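Long-range contacts in protein (soluble lytic transglycosylase SLT70) (Escherichia coli, PDB 1QSA), which cleaves the glycosidic bonds between N-acetylmuramic acid and N-acetylglucosamine in peptidoglycan, with formation of a 1,6-anhydro bond in the N-acetylmuramic acid residue: residues L155-R160 against Q179-Y184; G132-N137 against A167-L172. All blocks are in the same frame, centred on the assembly; numbering follows the deposited sequence.

Interaction 1 (L155-R160 against Q179-Y184); sequences LAYLER and QMPADY. With SO4 (sulfate ion), chain M.
Tyr-157 OH is hydrogen-bonded to the carbonyl oxygen of Leu-176, in the last turn of helix 170-178, and rests against Gln-179, 3.5 Å from Gln-179 CB, while Gln-179 O accepts from Arg-147. CG stands anti to the backbone N (chi1 -166°), on a CB that points toward the loop, and Pro-181 packs over one face of the ring, its CD 3.4 Å from Tyr-157 CD1 in a CH-pi contact displaced toward the rim. Met-180 SD approaches the same ring obliquely, 4.1 Å from Tyr-157 CE1, a Met-aromatic contact. In this all-helical superhelix, helix 154-166 is packed against the loop that joins helix 170-178 to helix 185-196. A leucine in place of Tyr-157 would probably leave Leu-176 O without this donor and open a gap beside Pro-181. Next to Tyr-157 on the helix, Leu-158 CD2 sits over the centre of one face of the Tyr-184 ring, 3.9 Å from its centroid, and Asp-183 CB over the opposite face. Leu-155 CD2 meets the phenol end, 3.4 Å from Tyr-184 OH. In the same loop, Ala-182 N donates a hydrogen bond to a sulfate ion, probably from the crystallisation liquor, which Arg-147 also holds.

Interaction 2 (G132-N137 against A167-L172); sequences GKSQPN and AGNTGL
A polar surface contact joins Asn-169, at the start of helix 170-178, to Gly-132 and Ser-134 in the loop that leads from helix 118-129 to helix 138-148. The amide nitrogen of Asn-169 does most of the work. ND2 donates one hydrogen to Gly-132 O at 3.0 Å, in the plane of that carbonyl, and another to Ser-134 OG, where Asn-169 ND2 to Ser-134 OG is also 3.0 Å and nearly straight (175°). Both acceptors lie close to the plane of the amide. CG stands anti to the backbone N of Asn-169 (chi1 -163°), which sets CG on the loop side. The oxygen of the amide faces the helix: Asn-169 is the N-cap residue, and OD1 accepts from Leu-172 N at 3.3 Å, with the donor well above the carbonyl plane. Just before it, Gly-168 closes the preceding helix in a Schellman motif, its positive phi (83°) putting the chain where a side chain would jam against the preceding carbonyl oxygen. Carbon contacts are few: Leu-172 CD2 comes to 3.6 Å from Gly-132 O, and Ala-167 CB lies near the same oxygen. With both amide hydrogens bonded to the loop and OD1 turned to the helix, the Asn-169 amide is held at both ends; a flip would place OD1 against Gly-132 O, so the bonds to the loop and the cap are likely to fix its orientation together.

Interaction 1 ties helix 154-166 to the loop after helix 170-178, and interaction 2 ties the start of helix 170-178 to the loop before helix 138-148; their segments alternate along the chain, with centres 15 Å apart. Interaction 1 is partly buried and rests on apolar packing around two tyrosine rings, without a hydrogen bond between its segments; interaction 2 lies at the surface and depends on a single asparagine amide. The two contacts thus hold opposite ends of helix 170-178. Arg-160 bridges them: from helix 154-166 its NH2 reaches Lys-133 O, probably as a hydrogen bond (3.0 Å), and packs against Leu-172 CD2.

Interaction 1 (L155-R160 against Q179-Y184)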
# COMPACT_ATOMS: atom_id res chain seq x y z
N LEU A 155 26.49 4.58 -21.27
CA LEU A 155 26.38 3.77 -20.06
C LEU A 155 25.06 4.05 -19.34
O LEU A 155 24.52 3.17 -18.68
CB LEU A 155 27.55 4.00 -19.10
CG LEU A 155 28.92 3.42 -19.47
CD1 LEU A 155 29.92 3.79 -18.38
CD2 LEU A 155 28.84 1.90 -19.63
N ALA A 156 24.56 5.29 -19.46
CA ALA A 156 23.29 5.65 -18.83
C ALA A 156 22.15 4.97 -19.58
O ALA A 156 21.14 4.58 -18.98
CB ALA A 156 23.09 7.18 -18.84
N TYR A 157 22.32 4.80 -20.89
CA TYR A 157 21.31 4.14 -21.72
C TYR A 157 21.22 2.67 -21.30
O TYR A 157 20.13 2.15 -21.00
CB TYR A 157 21.68 4.22 -23.21
CG TYR A 157 20.54 3.85 -24.13
CD1 TYR A 157 20.22 2.51 -24.39
CD2 TYR A 157 19.75 4.84 -24.71
CE1 TYR A 157 19.13 2.17 -25.19
CE2 TYR A 157 18.65 4.51 -25.52
CZ TYR A 157 18.35 3.18 -25.75
OH TYR A 157 17.26 2.87 -26.52
N LEU A 158 22.37 2.01 -21.20
CA LEU A 158 22.43 0.61 -20.81
C LEU A 158 21.92 0.40 -19.38
O LEU A 158 21.24 -0.59 -19.08
CB LEU A 158 23.86 0.08 -20.97
CG LEU A 158 24.01 -1.43 -21.14
CD1 LEU A 158 23.24 -1.90 -22.38
CD2 LEU A 158 25.49 -1.77 -21.24
N GLU A 159 22.19 1.37 -18.50
CA GLU A 159 21.73 1.31 -17.11
C GLU A 159 20.20 1.31 -17.01
O GLU A 159 19.62 0.63 -16.16
CB GLU A 159 22.33 2.47 -16.30
CG GLU A 159 21.77 2.65 -14.89
CD GLU A 159 22.01 1.47 -13.96
OE1 GLU A 159 22.74 0.52 -14.34
OE2 GLU A 159 21.47 1.49 -12.83
N ARG A 160 19.53 2.08 -17.87
CA ARG A 160 18.08 2.07 -17.83
C ARG A 160 17.53 0.71 -18.24
O ARG A 160 16.49 0.28 -17.72
CB ARG A 160 17.45 3.18 -18.68
CG ARG A 160 15.96 3.30 -18.39
CD ARG A 160 15.27 4.46 -19.10
NE ARG A 160 13.92 4.60 -18.57
CZ ARG A 160 12.91 5.17 -19.22
NH1 ARG A 160 13.08 5.65 -20.45
NH2 ARG A 160 11.71 5.24 -18.64
N GLN A 179 16.13 0.42 -29.96
CA GLN A 179 16.74 1.69 -30.35
C GLN A 179 18.17 1.77 -29.78
O GLN A 179 18.69 2.85 -29.53
CB GLN A 179 15.92 2.87 -29.78
CG GLN A 179 14.41 2.80 -30.02
CD GLN A 179 13.63 3.86 -29.25
OE1 GLN A 179 14.21 4.77 -28.65
NE2 GLN A 179 12.31 3.75 -29.26
N MET A 180 18.80 0.62 -29.57
CA MET A 180 20.15 0.57 -28.98
C MET A 180 21.24 1.41 -29.65
O MET A 180 21.34 1.45 -30.88
CB MET A 180 20.64 -0.88 -28.95
CG MET A 180 21.85 -1.11 -28.07
SD MET A 180 21.40 -1.06 -26.34
CE MET A 180 21.19 -2.82 -25.99
N PRO A 181 22.04 2.15 -28.85
CA PRO A 181 23.13 2.95 -29.42
C PRO A 181 24.09 1.94 -30.06
O PRO A 181 24.16 0.79 -29.64
CB PRO A 181 23.78 3.57 -28.18
CG PRO A 181 22.63 3.72 -27.23
CD PRO A 181 21.83 2.46 -27.42
N ALA A 182 24.85 2.38 -31.07
CA ALA A 182 25.79 1.49 -31.76
C ALA A 182 26.76 0.75 -30.84
O ALA A 182 27.13 -0.39 -31.13
CB ALA A 182 26.55 2.27 -32.83
N ASP A 183 27.12 1.38 -29.72
CA ASP A 183 28.05 0.80 -28.75
C ASP A 183 27.67 -0.62 -28.32
O ASP A 183 28.54 -1.50 -28.19
CB ASP A 183 28.11 1.65 -27.47
CG ASP A 183 28.38 3.11 -27.73
OD1 ASP A 183 27.55 3.79 -28.40
OD2 ASP A 183 29.42 3.60 -27.23
N TYR A 184 26.37 -0.85 -28.12
CA TYR A 184 25.88 -2.13 -27.64
C TYR A 184 24.94 -2.86 -28.60
O TYR A 184 24.22 -3.77 -28.20
CB TYR A 184 25.18 -1.93 -26.29
CG TYR A 184 25.88 -0.95 -25.37
CD1 TYR A 184 27.16 -1.21 -24.87
CD2 TYR A 184 25.27 0.26 -25.02
CE1 TYR A 184 27.82 -0.29 -24.05
CE2 TYR A 184 25.91 1.19 -24.21
CZ TYR A 184 27.18 0.91 -23.72
OH TYR A 184 27.79 1.82 -22.90
S SO4 M . 23.88 5.92 -31.99
O1 SO4 M . 24.89 5.88 -30.91
O2 SO4 M . 23.70 4.57 -32.56
O3 SO4 M . 22.60 6.42 -31.45
O4 SO4 M . 24.34 6.84 -33.06

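Interaction 2 (G132-N137 against A167-L172)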
# COMPACT_ATOMS: atom_id res chain seq x y z
N GLY A 132 13.51 2.25 -13.92
CA GLY A 132 12.99 1.13 -14.69
C GLY A 132 11.51 1.31 -14.99
O GLY A 132 10.92 0.55 -15.76
N LYS A 133 10.89 2.31 -14.36
CA LYS A 133 9.48 2.61 -14.57
C LYS A 133 9.27 3.35 -15.90
O LYS A 133 10.17 4.05 -16.40
CB LYS A 133 8.99 3.48 -13.41
CG LYS A 133 7.69 4.22 -13.63
CD LYS A 133 7.57 5.38 -12.63
CE LYS A 133 6.36 6.26 -12.93
NZ LYS A 133 5.08 5.51 -12.76
N SER A 134 8.10 3.16 -16.51
CA SER A 134 7.76 3.87 -17.74
C SER A 134 7.35 5.27 -17.28
O SER A 134 6.50 5.42 -16.40
CB SER A 134 6.59 3.19 -18.45
OG SER A 134 7.02 1.98 -19.05
N GLN A 135 8.00 6.27 -17.85
CA GLN A 135 7.76 7.68 -17.52
C GLN A 135 6.68 8.31 -18.41
O GLN A 135 6.26 7.72 -19.40
CB GLN A 135 9.08 8.45 -17.63
CG GLN A 135 10.13 8.05 -16.60
CD GLN A 135 9.81 8.59 -15.21
OE1 GLN A 135 8.71 8.40 -14.68
NE2 GLN A 135 10.77 9.28 -14.61
N PRO A 136 6.19 9.52 -18.05
CA PRO A 136 5.15 10.17 -18.87
C PRO A 136 5.55 10.31 -20.34
O PRO A 136 6.73 10.48 -20.67
CB PRO A 136 4.99 11.55 -18.20
CG PRO A 136 5.27 11.26 -16.76
CD PRO A 136 6.48 10.31 -16.84
N ASN A 137 4.55 10.27 -21.22
CA ASN A 137 4.76 10.42 -22.66
C ASN A 137 5.46 11.76 -22.92
O ASN A 137 6.24 11.88 -23.86
CB ASN A 137 3.42 10.33 -23.41
CG ASN A 137 3.57 10.50 -24.91
OD1 ASN A 137 2.97 11.40 -25.49
ND2 ASN A 137 4.36 9.64 -25.55
N ALA A 167 12.86 -4.22 -12.80
CA ALA A 167 11.50 -3.82 -12.44
C ALA A 167 10.41 -4.67 -13.08
O ALA A 167 9.22 -4.51 -12.78
CB ALA A 167 11.29 -2.34 -12.79
N GLY A 168 10.80 -5.56 -13.99
CA GLY A 168 9.83 -6.40 -14.69
C GLY A 168 9.19 -5.69 -15.88
O GLY A 168 8.20 -6.17 -16.47
N ASN A 169 9.74 -4.53 -16.23
CA ASN A 169 9.24 -3.73 -17.35
C ASN A 169 9.91 -4.22 -18.64
O ASN A 169 10.71 -3.50 -19.26
CB ASN A 169 9.52 -2.24 -17.09
CG ASN A 169 8.69 -1.31 -17.97
OD1 ASN A 169 8.05 -1.74 -18.93
ND2 ASN A 169 8.70 -0.03 -17.63
N THR A 170 9.56 -5.44 -19.03
CA THR A 170 10.14 -6.06 -20.22
C THR A 170 9.75 -5.34 -21.51
O THR A 170 10.48 -5.39 -22.50
CB THR A 170 9.78 -7.55 -20.29
OG1 THR A 170 8.36 -7.70 -20.18
CG2 THR A 170 10.47 -8.30 -19.15
N GLY A 171 8.59 -4.67 -21.50
CA GLY A 171 8.19 -3.90 -22.66
C GLY A 171 9.18 -2.76 -22.88
O GLY A 171 9.60 -2.49 -24.02
N LEU A 172 9.56 -2.08 -21.80
CA LEU A 172 10.53 -0.99 -21.89
C LEU A 172 11.91 -1.54 -22.27
O LEU A 172 12.63 -0.94 -23.06
CB LEU A 172 10.60 -0.20 -20.58
CG LEU A 172 11.62 0.95 -20.50
CD1 LEU A 172 11.41 1.96 -21.63
CD2 LEU A 172 11.54 1.62 -19.13